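Local coordinates for protein endo-pectate lyase (Erwinia chrysanthemi, PDB 3B8Y) that probably cleaves polygalacturonate and methyl-esterified pectins at internal bonds by calcium-dependent elimination, leaving unsaturated oligosaccharides, at residues 254-259 against 315-320; 258-263 against 285-290; 53-58 against 83-88. One frame throughout, in Å; residues are numbered along the deposited sequence.

Contact 1 of 3, residues 254-259 against 315-320; sequences CGDCSN and VVKGQG. With ADA (alpha-D-galactopyranuronic acid), chain C; ADA (alpha-D-galactopyranuronic acid), chain B; ADA (alpha-D-galactopyranuronic acid), chain D.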
loop_
_atom_site.group_PDB
_atom_site.type_symbol
_atom_site.label_atom_id
_atom_site.label_comp_id
_atom_site.label_asym_id
_atom_site.label_seq_id
_atom_site.Cartn_x
_atom_site.Cartn_y
_atom_site.Cartn_z
ATOM N N CYS A 254 -1.224 12.186 -12.023
ATOM C CA CYS A 254 -0.189 13.063 -12.550
ATOM C C CYS A 254 -0.688 14.450 -12.939
ATOM O O CYS A 254 -1.607 14.589 -13.747
ATOM C CB CYS A 254 0.509 12.420 -13.733
ATOM S SG CYS A 254 2.050 13.289 -14.117
ATOM N N GLY A 255 -0.087 15.468 -12.328
ATOM C CA GLY A 255 -0.487 16.837 -12.591
ATOM C C GLY A 255 0.138 17.502 -13.801
ATOM O O GLY A 255 -0.526 18.305 -14.464
ATOM N N ASP A 256 1.388 17.160 -14.113
ATOM C CA ASP A 256 2.090 17.782 -15.237
ATOM C C ASP A 256 2.804 16.827 -16.189
ATOM O O ASP A 256 3.855 17.161 -16.732
ATOM C CB ASP A 256 3.096 18.816 -14.701
ATOM C CG ASP A 256 4.166 18.200 -13.782
ATOM O OD1 ASP A 256 4.906 18.972 -13.137
ATOM O OD2 ASP A 256 4.274 16.957 -13.691
ATOM N N CYS A 257 2.251 15.641 -16.389
ATOM C CA CYS A 257 2.871 14.659 -17.275
ATOM C C CYS A 257 2.902 15.061 -18.736
ATOM O O CYS A 257 2.079 15.859 -19.184
ATOM C CB CYS A 257 2.155 13.321 -17.155
ATOM S SG CYS A 257 2.756 12.327 -15.763
ATOM N N SER A 258 3.878 14.523 -19.465
ATOM C CA SER A 258 3.991 14.778 -20.896
ATOM C C SER A 258 2.832 13.999 -21.492
ATOM O O SER A 258 2.657 12.817 -21.195
ATOM C CB SER A 258 5.325 14.262 -21.441
ATOM O OG SER A 258 6.409 15.018 -20.920
ATOM N N ASN A 259 2.024 14.669 -22.305
ATOM C CA ASN A 259 0.841 14.046 -22.888
ATOM C C ASN A 259 -0.082 13.724 -21.708
ATOM O O ASN A 259 -0.462 12.574 -21.493
ATOM C CB ASN A 259 1.202 12.766 -23.661
ATOM C CG ASN A 259 -0.018 12.093 -24.285
ATOM O OD1 ASN A 259 -0.153 10.865 -24.249
ATOM N ND2 ASN A 259 -0.930 12.900 -24.835
ATOM N N VAL A 315 -2.118 19.956 -16.219
ATOM C CA VAL A 315 -1.546 20.623 -17.380
ATOM C C VAL A 315 -0.650 19.636 -18.128
ATOM O O VAL A 315 -0.289 18.576 -17.600
ATOM C CB VAL A 315 -0.662 21.849 -16.981
ATOM C CG1 VAL A 315 -1.489 22.919 -16.283
ATOM C CG2 VAL A 315 0.509 21.410 -16.099
ATOM N N VAL A 316 -0.352 19.959 -19.382
ATOM C CA VAL A 316 0.533 19.130 -20.187
ATOM C C VAL A 316 1.913 19.720 -19.929
ATOM O O VAL A 316 2.053 20.940 -19.788
ATOM C CB VAL A 316 0.193 19.210 -21.702
ATOM C CG1 VAL A 316 1.266 18.506 -22.535
ATOM C CG2 VAL A 316 -1.159 18.577 -21.974
ATOM N N LYS A 317 2.912 18.853 -19.800
ATOM C CA LYS A 317 4.289 19.272 -19.551
ATOM C C LYS A 317 4.695 20.427 -20.474
ATOM O O LYS A 317 4.576 20.329 -21.698
ATOM C CB LYS A 317 5.236 18.091 -19.762
ATOM C CG LYS A 317 6.678 18.390 -19.423
ATOM C CD LYS A 317 6.955 18.244 -17.948
ATOM C CE LYS A 317 7.038 16.782 -17.559
ATOM N NZ LYS A 317 7.276 16.663 -16.111
ATOM N N GLY A 318 5.133 21.528 -19.868
ATOM C CA GLY A 318 5.549 22.694 -20.626
ATOM C C GLY A 318 4.466 23.732 -20.866
ATOM O O GLY A 318 4.768 24.918 -20.990
ATOM N N GLN A 319 3.209 23.299 -20.917
ATOM C CA GLN A 319 2.084 24.199 -21.164
ATOM C C GLN A 319 1.484 24.803 -19.889
ATOM O O GLN A 319 0.273 25.019 -19.810
ATOM C CB GLN A 319 0.995 23.471 -21.961
ATOM C CG GLN A 319 1.482 22.850 -23.270
ATOM C CD GLN A 319 0.395 22.072 -24.007
ATOM O OE1 GLN A 319 -0.795 22.195 -23.699
ATOM N NE2 GLN A 319 0.802 21.263 -24.985
ATOM N N GLY A 320 2.329 25.080 -18.898
ATOM C CA GLY A 320 1.842 25.668 -17.660
ATOM C C GLY A 320 2.244 24.933 -16.394
ATOM O O GLY A 320 3.114 24.062 -16.414
HETATM C C1 ADA C . 6.583 14.172 -11.693
HETATM C C2 ADA C . 6.782 14.430 -13.193
HETATM C C3 ADA C . 5.710 13.671 -13.943
HETATM C C4 ADA C . 5.868 12.186 -13.621
HETATM C C5 ADA C . 5.740 11.988 -12.120
HETATM C C6 ADA C . 5.934 10.525 -11.781
HETATM O O2 ADA C . 6.651 15.820 -13.468
HETATM O O3 ADA C . 5.855 13.887 -15.344
HETATM O O4 ADA C . 7.128 11.664 -14.086
HETATM O O5 ADA C . 6.714 12.771 -11.393
HETATM O O6B ADA C . 5.158 9.587 -12.353
HETATM O O6A ADA C . 6.803 10.198 -11.001
HETATM C C1 ADA B . 7.061 10.657 -15.063
HETATM C C2 ADA B . 8.401 9.954 -15.302
HETATM C C3 ADA B . 9.387 10.943 -15.914
HETATM C C4 ADA B . 8.792 11.456 -17.224
HETATM C C5 ADA B . 7.453 12.141 -16.889
HETATM C C6 ADA B . 6.836 12.690 -18.147
HETATM O O2 ADA B . 8.909 9.452 -14.059
HETATM O O3 ADA B . 10.639 10.292 -16.169
HETATM O O4 ADA B . 8.554 10.353 -18.105
HETATM O O5 ADA B . 6.518 11.195 -16.289
HETATM O O6B ADA B . 7.513 13.577 -18.888
HETATM O O6A ADA B . 5.738 12.335 -18.486
HETATM C C1 ADA D . 3.929 17.377 -9.722
HETATM C C2 ADA D . 3.153 16.237 -10.392
HETATM C C3 ADA D . 3.510 14.936 -9.717
HETATM C C4 ADA D . 5.010 14.731 -9.851
HETATM C C5 ADA D . 5.706 15.936 -9.157
HETATM C C6 ADA D . 7.208 15.766 -9.234
HETATM O O2 ADA D . 1.750 16.451 -10.266
HETATM O O3 ADA D . 2.807 13.867 -10.341
HETATM O O4 ADA D . 5.339 14.683 -11.256
HETATM O O5 ADA D . 5.346 17.159 -9.828
HETATM O O6B ADA D . 7.783 14.697 -8.670
HETATM O O6A ADA D . 7.894 16.594 -9.796
#

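Contact 2 of 3, residues 258-263 against 285-290; sequences SNNGGP and RNYGDV. With ADA (alpha-D-galactopyranuronic acid), chain B.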
loop_
_atom_site.group_PDB
_atom_site.type_symbol
_atom_site.label_atom_id
_atom_site.label_comp_id
_atom_site.label_asym_id
_atom_site.label_seq_id
_atom_site.Cartn_x
_atom_site.Cartn_y
_atom_site.Cartn_z
ATOM N N SER A 258 3.878 14.523 -19.465
ATOM C CA SER A 258 3.991 14.778 -20.896
ATOM C C SER A 258 2.832 13.999 -21.492
ATOM O O SER A 258 2.657 12.817 -21.195
ATOM C CB SER A 258 5.325 14.262 -21.441
ATOM O OG SER A 258 6.409 15.018 -20.920
ATOM N N ASN A 259 2.024 14.669 -22.305
ATOM C CA ASN A 259 0.841 14.046 -22.888
ATOM C C ASN A 259 -0.082 13.724 -21.708
ATOM O O ASN A 259 -0.462 12.574 -21.493
ATOM C CB ASN A 259 1.202 12.766 -23.661
ATOM C CG ASN A 259 -0.018 12.093 -24.285
ATOM O OD1 ASN A 259 -0.153 10.865 -24.249
ATOM N ND2 ASN A 259 -0.930 12.900 -24.835
ATOM N N ASN A 260 -0.349 14.740 -20.891
ATOM C CA ASN A 260 -1.209 14.584 -19.725
ATOM C C ASN A 260 -2.667 14.645 -20.165
ATOM O O ASN A 260 -2.993 15.208 -21.211
ATOM C CB ASN A 260 -0.916 15.667 -18.676
ATOM C CG ASN A 260 -1.376 15.272 -17.272
ATOM O OD1 ASN A 260 -1.590 16.128 -16.403
ATOM N ND2 ASN A 260 -1.507 13.971 -17.041
ATOM N N GLY A 261 -3.527 14.016 -19.377
ATOM C CA GLY A 261 -4.940 13.989 -19.681
ATOM C C GLY A 261 -5.615 13.073 -18.687
ATOM O O GLY A 261 -5.029 12.725 -17.658
ATOM N N GLY A 262 -6.846 12.687 -18.993
ATOM C CA GLY A 262 -7.591 11.804 -18.119
ATOM C C GLY A 262 -8.602 10.978 -18.897
ATOM O O GLY A 262 -8.547 10.938 -20.119
ATOM N N PRO A 263 -9.571 10.351 -18.220
ATOM C CA PRO A 263 -9.723 10.413 -16.763
ATOM C C PRO A 263 -8.916 9.350 -16.023
ATOM O O PRO A 263 -8.493 8.353 -16.605
ATOM C CB PRO A 263 -11.216 10.198 -16.588
ATOM C CG PRO A 263 -11.513 9.187 -17.658
ATOM C CD PRO A 263 -10.741 9.706 -18.846
ATOM N N ARG A 285 -9.408 17.840 -11.867
ATOM C CA ARG A 285 -10.821 17.891 -12.213
ATOM C C ARG A 285 -11.097 18.257 -13.662
ATOM O O ARG A 285 -12.023 17.716 -14.271
ATOM C CB ARG A 285 -11.623 18.760 -11.245
ATOM C CG ARG A 285 -11.458 20.243 -11.368
ATOM C CD ARG A 285 -12.664 20.916 -10.717
ATOM N NE ARG A 285 -12.563 22.371 -10.735
ATOM C CZ ARG A 285 -12.355 23.126 -9.660
ATOM N NH1 ARG A 285 -12.269 24.441 -9.794
ATOM N NH2 ARG A 285 -12.231 22.576 -8.457
ATOM N N ASN A 286 -10.252 19.113 -14.233
ATOM C CA ASN A 286 -10.404 19.529 -15.624
ATOM C C ASN A 286 -10.250 18.346 -16.572
ATOM O O ASN A 286 -10.708 18.399 -17.711
ATOM C CB ASN A 286 -9.390 20.630 -15.982
ATOM C CG ASN A 286 -7.950 20.209 -15.735
ATOM O OD1 ASN A 286 -7.613 19.705 -14.661
ATOM N ND2 ASN A 286 -7.088 20.425 -16.730
ATOM N N TYR A 287 -9.608 17.284 -16.092
ATOM C CA TYR A 287 -9.393 16.079 -16.893
ATOM C C TYR A 287 -10.401 14.952 -16.632
ATOM O O TYR A 287 -10.285 13.884 -17.224
ATOM C CB TYR A 287 -7.970 15.546 -16.700
ATOM C CG TYR A 287 -6.872 16.386 -17.321
ATOM C CD1 TYR A 287 -5.562 16.295 -16.851
ATOM C CD2 TYR A 287 -7.128 17.248 -18.398
ATOM C CE1 TYR A 287 -4.533 17.022 -17.427
ATOM C CE2 TYR A 287 -6.093 17.993 -18.985
ATOM C CZ TYR A 287 -4.798 17.868 -18.489
ATOM O OH TYR A 287 -3.754 18.577 -19.037
ATOM N N GLY A 288 -11.351 15.171 -15.723
ATOM C CA GLY A 288 -12.368 14.164 -15.435
ATOM C C GLY A 288 -12.040 13.099 -14.392
ATOM O O GLY A 288 -12.764 12.109 -14.258
ATOM N N ASP A 289 -10.956 13.292 -13.649
ATOM C CA ASP A 289 -10.552 12.332 -12.625
ATOM C C ASP A 289 -11.570 12.170 -11.511
ATOM O O ASP A 289 -12.237 13.126 -11.118
ATOM C CB ASP A 289 -9.242 12.770 -11.970
ATOM C CG ASP A 289 -8.090 12.832 -12.937
ATOM O OD1 ASP A 289 -8.207 12.336 -14.084
ATOM O OD2 ASP A 289 -7.057 13.388 -12.528
ATOM N N VAL A 290 -11.675 10.956 -10.985
ATOM C CA VAL A 290 -12.579 10.722 -9.873
ATOM C C VAL A 290 -11.910 9.861 -8.810
ATOM O O VAL A 290 -11.406 8.767 -9.088
ATOM C CB VAL A 290 -13.921 10.087 -10.297
ATOM C CG1 VAL A 290 -14.822 9.929 -9.075
ATOM C CG2 VAL A 290 -14.620 10.957 -11.344
HETATM C C1 ADA B . 7.061 10.657 -15.063
HETATM C C2 ADA B . 8.401 9.954 -15.302
HETATM C C3 ADA B . 9.387 10.943 -15.914
HETATM C C4 ADA B . 8.792 11.456 -17.224
HETATM C C5 ADA B . 7.453 12.141 -16.889
HETATM C C6 ADA B . 6.836 12.690 -18.147
HETATM O O2 ADA B . 8.909 9.452 -14.059
HETATM O O3 ADA B . 10.639 10.292 -16.169
HETATM O O4 ADA B . 8.554 10.353 -18.105
HETATM O O5 ADA B . 6.518 11.195 -16.289
HETATM O O6B ADA B . 7.513 13.577 -18.888
HETATM O O6A ADA B . 5.738 12.335 -18.486
HETATM O O HOH W 1 -5.807 13.364 -15.051
#

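Contact 3 of 3, residues 53-58 against 83-88; sequences TTSNPD and NYWYWV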
loop_
_atom_site.group_PDB
_atom_site.type_symbol
_atom_site.label_atom_id
_atom_site.label_comp_id
_atom_site.label_asym_id
_atom_site.label_seq_id
_atom_site.Cartn_x
_atom_site.Cartn_y
_atom_site.Cartn_z
ATOM N N THR A 53 6.841 -14.924 23.044
ATOM C CA THR A 53 8.151 -14.409 23.429
ATOM C C THR A 53 9.253 -15.400 23.112
ATOM O O THR A 53 10.413 -15.186 23.476
ATOM C CB THR A 53 8.209 -14.039 24.916
ATOM O OG1 THR A 53 7.638 -15.099 25.699
ATOM C CG2 THR A 53 7.459 -12.731 25.159
ATOM N N THR A 54 8.872 -16.503 22.468
ATOM C CA THR A 54 9.811 -17.538 22.052
ATOM C C THR A 54 9.366 -18.105 20.705
ATOM O O THR A 54 8.297 -17.771 20.189
ATOM C CB THR A 54 9.923 -18.716 23.047
ATOM O OG1 THR A 54 8.747 -19.529 22.967
ATOM C CG2 THR A 54 10.128 -18.221 24.477
ATOM N N SER A 55 10.188 -18.995 20.171
ATOM C CA SER A 55 9.950 -19.628 18.887
ATOM C C SER A 55 8.810 -20.645 18.927
ATOM O O SER A 55 8.140 -20.866 17.922
ATOM C CB SER A 55 11.239 -20.321 18.438
ATOM O OG SER A 55 11.354 -20.322 17.029
ATOM N N ASN A 56 8.588 -21.225 20.104
ATOM C CA ASN A 56 7.578 -22.262 20.323
ATOM C C ASN A 56 6.130 -21.839 20.049
ATOM O O ASN A 56 5.501 -21.164 20.866
ATOM C CB ASN A 56 7.722 -22.817 21.747
ATOM C CG ASN A 56 6.870 -24.049 22.001
ATOM O OD1 ASN A 56 6.823 -24.546 23.128
ATOM N ND2 ASN A 56 6.207 -24.565 20.963
ATOM N N PRO A 57 5.565 -22.314 18.924
ATOM C CA PRO A 57 4.194 -22.017 18.495
ATOM C C PRO A 57 3.178 -22.367 19.568
ATOM O O PRO A 57 2.156 -21.694 19.709
ATOM C CB PRO A 57 4.011 -22.924 17.272
ATOM C CG PRO A 57 5.395 -23.113 16.765
ATOM C CD PRO A 57 6.204 -23.272 18.006
ATOM N N ASP A 58 3.462 -23.426 20.322
ATOM C CA ASP A 58 2.563 -23.876 21.380
ATOM C C ASP A 58 2.438 -22.880 22.531
ATOM O O ASP A 58 1.474 -22.928 23.298
ATOM C CB ASP A 58 2.995 -25.256 21.903
ATOM C CG ASP A 58 2.766 -26.372 20.885
ATOM O OD1 ASP A 58 2.836 -27.551 21.278
ATOM O OD2 ASP A 58 2.509 -26.081 19.693
ATOM N N ASN A 83 12.453 -10.102 22.296
ATOM C CA ASN A 83 12.185 -10.562 20.939
ATOM C C ASN A 83 10.764 -11.115 20.892
ATOM O O ASN A 83 10.222 -11.529 21.913
ATOM C CB ASN A 83 13.175 -11.649 20.522
ATOM C CG ASN A 83 14.538 -11.094 20.176
ATOM O OD1 ASN A 83 14.658 -10.157 19.387
ATOM N ND2 ASN A 83 15.578 -11.679 20.755
ATOM N N TYR A 84 10.173 -11.104 19.704
ATOM C CA TYR A 84 8.811 -11.587 19.499
ATOM C C TYR A 84 8.660 -12.430 18.247
ATOM O O TYR A 84 9.338 -12.221 17.240
ATOM C CB TYR A 84 7.829 -10.414 19.380
ATOM C CG TYR A 84 7.618 -9.652 20.653
ATOM C CD1 TYR A 84 8.282 -8.446 20.885
ATOM C CD2 TYR A 84 6.770 -10.143 21.640
ATOM C CE1 TYR A 84 8.109 -7.757 22.069
ATOM C CE2 TYR A 84 6.586 -9.468 22.818
ATOM C CZ TYR A 84 7.257 -8.277 23.034
ATOM O OH TYR A 84 7.076 -7.616 24.229
ATOM N N TRP A 85 7.743 -13.382 18.328
ATOM C CA TRP A 85 7.419 -14.250 17.213
ATOM C C TRP A 85 5.941 -14.003 16.918
ATOM O O TRP A 85 5.135 -13.807 17.835
ATOM C CB TRP A 85 7.685 -15.718 17.567
ATOM C CG TRP A 85 9.118 -16.107 17.352
ATOM C CD1 TRP A 85 9.633 -16.776 16.276
ATOM C CD2 TRP A 85 10.233 -15.803 18.203
ATOM N NE1 TRP A 85 10.993 -16.899 16.401
ATOM C CE2 TRP A 85 11.388 -16.311 17.574
ATOM C CE3 TRP A 85 10.366 -15.150 19.437
ATOM C CZ2 TRP A 85 12.663 -16.187 18.135
ATOM C CZ3 TRP A 85 11.639 -15.029 19.998
ATOM C CH2 TRP A 85 12.764 -15.542 19.349
ATOM N N TYR A 86 5.592 -13.984 15.640
ATOM C CA TYR A 86 4.213 -13.735 15.249
ATOM C C TYR A 86 3.703 -14.730 14.234
ATOM O O TYR A 86 4.454 -15.228 13.409
ATOM C CB TYR A 86 4.073 -12.342 14.623
ATOM C CG TYR A 86 4.231 -11.165 15.559
ATOM C CD1 TYR A 86 3.124 -10.605 16.193
ATOM C CD2 TYR A 86 5.479 -10.575 15.765
ATOM C CE1 TYR A 86 3.253 -9.488 17.007
ATOM C CE2 TYR A 86 5.617 -9.457 16.574
ATOM C CZ TYR A 86 4.498 -8.916 17.195
ATOM O OH TYR A 86 4.636 -7.807 18.006
ATOM N N TRP A 87 2.407 -14.995 14.299
ATOM C CA TRP A 87 1.729 -15.872 13.360
ATOM C C TRP A 87 0.374 -15.231 13.120
ATOM O O TRP A 87 -0.134 -14.496 13.968
ATOM C CB TRP A 87 1.491 -17.265 13.942
ATOM C CG TRP A 87 2.712 -18.062 14.236
ATOM C CD1 TRP A 87 3.248 -19.051 13.463
ATOM C CD2 TRP A 87 3.499 -18.011 15.432
ATOM N NE1 TRP A 87 4.318 -19.633 14.112
ATOM C CE2 TRP A 87 4.493 -19.010 15.323
ATOM C CE3 TRP A 87 3.457 -17.221 16.590
ATOM C CZ2 TRP A 87 5.440 -19.244 16.333
ATOM C CZ3 TRP A 87 4.398 -17.452 17.597
ATOM C CH2 TRP A 87 5.376 -18.458 17.461
ATOM N N VAL A 88 -0.190 -15.479 11.947
ATOM C CA VAL A 88 -1.518 -14.983 11.613
ATOM C C VAL A 88 -2.317 -16.190 11.143
ATOM O O VAL A 88 -1.878 -16.944 10.268
ATOM C CB VAL A 88 -1.506 -13.896 10.505
ATOM C CG1 VAL A 88 -2.926 -13.678 9.969
ATOM C CG2 VAL A 88 -0.982 -12.579 11.067
HETATM O O HOH W 2 13.153 -18.255 15.045
#

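Contact 1 of 3, residues 254-259 against 315-320
A short backbone bond between Gly255 and Val315 holds the packed side of the contact. The Val315 N-H points almost straight at Gly255 O (N to O 2.9 Å, 175° at the hydrogen). Beside it, Asp256 CA offers a C-H to Val315 O at 3.4 Å, and branch CG2 of Val315 packs against Asp256 CB. Two residues further on, Lys317 N donates to Cys257 O (3.2 Å), a longer and less straight bond. The contact opens out from there. Ser258, Asn259 and Lys317 are exposed, and the type II turn from Val316 to Gln319 bends away from 254-259. Lys317 leaves the backbone with CG anti to N (chi1 -175°), then kinks at its next two torsions. This folded chain passes along Asp256 O and beside Ser258 OG, and brings the ammonium to the sugar bound in chain C. There NZ bonds to O3 of that galacturonate, while Asp256 OD2 accepts from its O2 at 2.6 Å; the two charged ends also form a long salt bridge (OD2 to NZ 3.9 Å). Ser258 grips the carboxylate of the chain B sugar twice, through N to O6A at 3.0 Å and OG to O6B at 2.7 Å, and Gly255 N reaches O2 of the chain D sugar. The Cys254-Cys257 disulfide ties the first loop across its base and rests against the chain C ring. Such loops projecting from a parallel beta-helix, meeting successive sugars, are characteristic of the oligogalacturonate-binding groove of pectate lyases.

Contact 2 of 3, residues 258-263 against 285-290
Gly262 and Pro263 run past Tyr287 and Asp289, with CA atoms 4.8 Å apart for Gly262 and Tyr287 and 4.6 Å for Pro263 and Asp289, yet no direct hydrogen bond joins the two segments. A type I turn from Arg285 to Gly288 directs Tyr287 O at this backbone, where the CA atoms of Gly262 and Pro263 both make C-H contacts to it. The peptide before Pro263 is cis, and the proline ring packs by CB against Gly288 O at 3.4 Å. Tyr287 supplies the main side-chain contact. With CG anti to the carbonyl carbon (chi1 -71°), its ring lies flat against Gly261, whose CA sits over the centre of one face in a CH-pi contact, 3.7 Å from the centroid. Asn286 ND2 sits over the opposite face, displaced toward the rim, so the ring is sandwiched. Asn260 meets the ring edge near CE1, its amide plane standing almost perpendicular (89°) to the ring. Beside the ring, a water lies 2.8 Å from both Gly261 O and Asp289 OD1 and can bridge them. The carboxylate is also held by neighbouring strands, with OD2 bonded to Ser253 OG and Asn284 N, and OD1 to Arg264 N. Both segments link strands that pair in parallel, 249-253 with 276-284 before them and 264-268 with 290-298 after; loops stacked in this way, one coil upon the next, are characteristic of a parallel beta-helix.

Contact 3 of 3, residues 53-58 against 83-88
Trp85 and Trp87 turn their indoles toward the 53-58 loop through nearly the same first torsion, CG anti to the carbonyl carbon (chi1 -84° and -65°). The loop, however, lies over the face of Trp85 but puts a carbonyl oxygen at the edge of Trp87. Over Trp85 lies the Thr54-Ser55 peptide: Thr54 C approaches CE3 to 3.4 Å near the rim, Ser55 N sits above the ring system, and Ser55 CA is poised over the five-membered ring, 3.7 Å from its centroid and only 2° off the normal. This CH-pi contact brings Ser55 OG near the indole nitrogen, but the angle is poor for a direct bond; Trp85 NE1 donates instead to a water at 2.9 Å, which OG touches only weakly. The loop joins strands 44-52 and 61-66, and strand 85-92 pairs antiparallel with 44-52, an order consistent with the C, C' and F strands of a fibronectin type III-like beta-sandwich at the amino end of the chain. Ser55 O lies in the plane of the Trp87 ring, 3.5 Å from CZ2. Pro57 comes to the same corner obliquely, CA at 3.7 Å and CG at 3.9 Å from CZ2, while Arg60 makes a cation-pi contact with this indole. Where the loop leaves strand 44-52, the methyl CG2 of Thr53 brushes Tyr84 CE2 at 4.1 Å.

Contacts 1 and 2 diverge from the same loop, sharing Ser258 and Asn259, and their centres lie 10 Å apart. Tyr287 connects them: its hydroxyl OH comes within 3.4 Å of Val315 C, and Val316 also packs on it, so the loop 285-290 packs on 315-320 as well as on 258-263. The sugar of chain B is bound where the two contacts overlap, while the chain C and D sugars belong to contact 1, whose Cys257 side chain is about 9 Å from that of Asp195, which can bind zinc. Contact 3 stands apart on the opposite side of the chain's centre, its centre 51 Å from that of contact 1 and 49 Å from that of contact 2, far from the bound galacturonates.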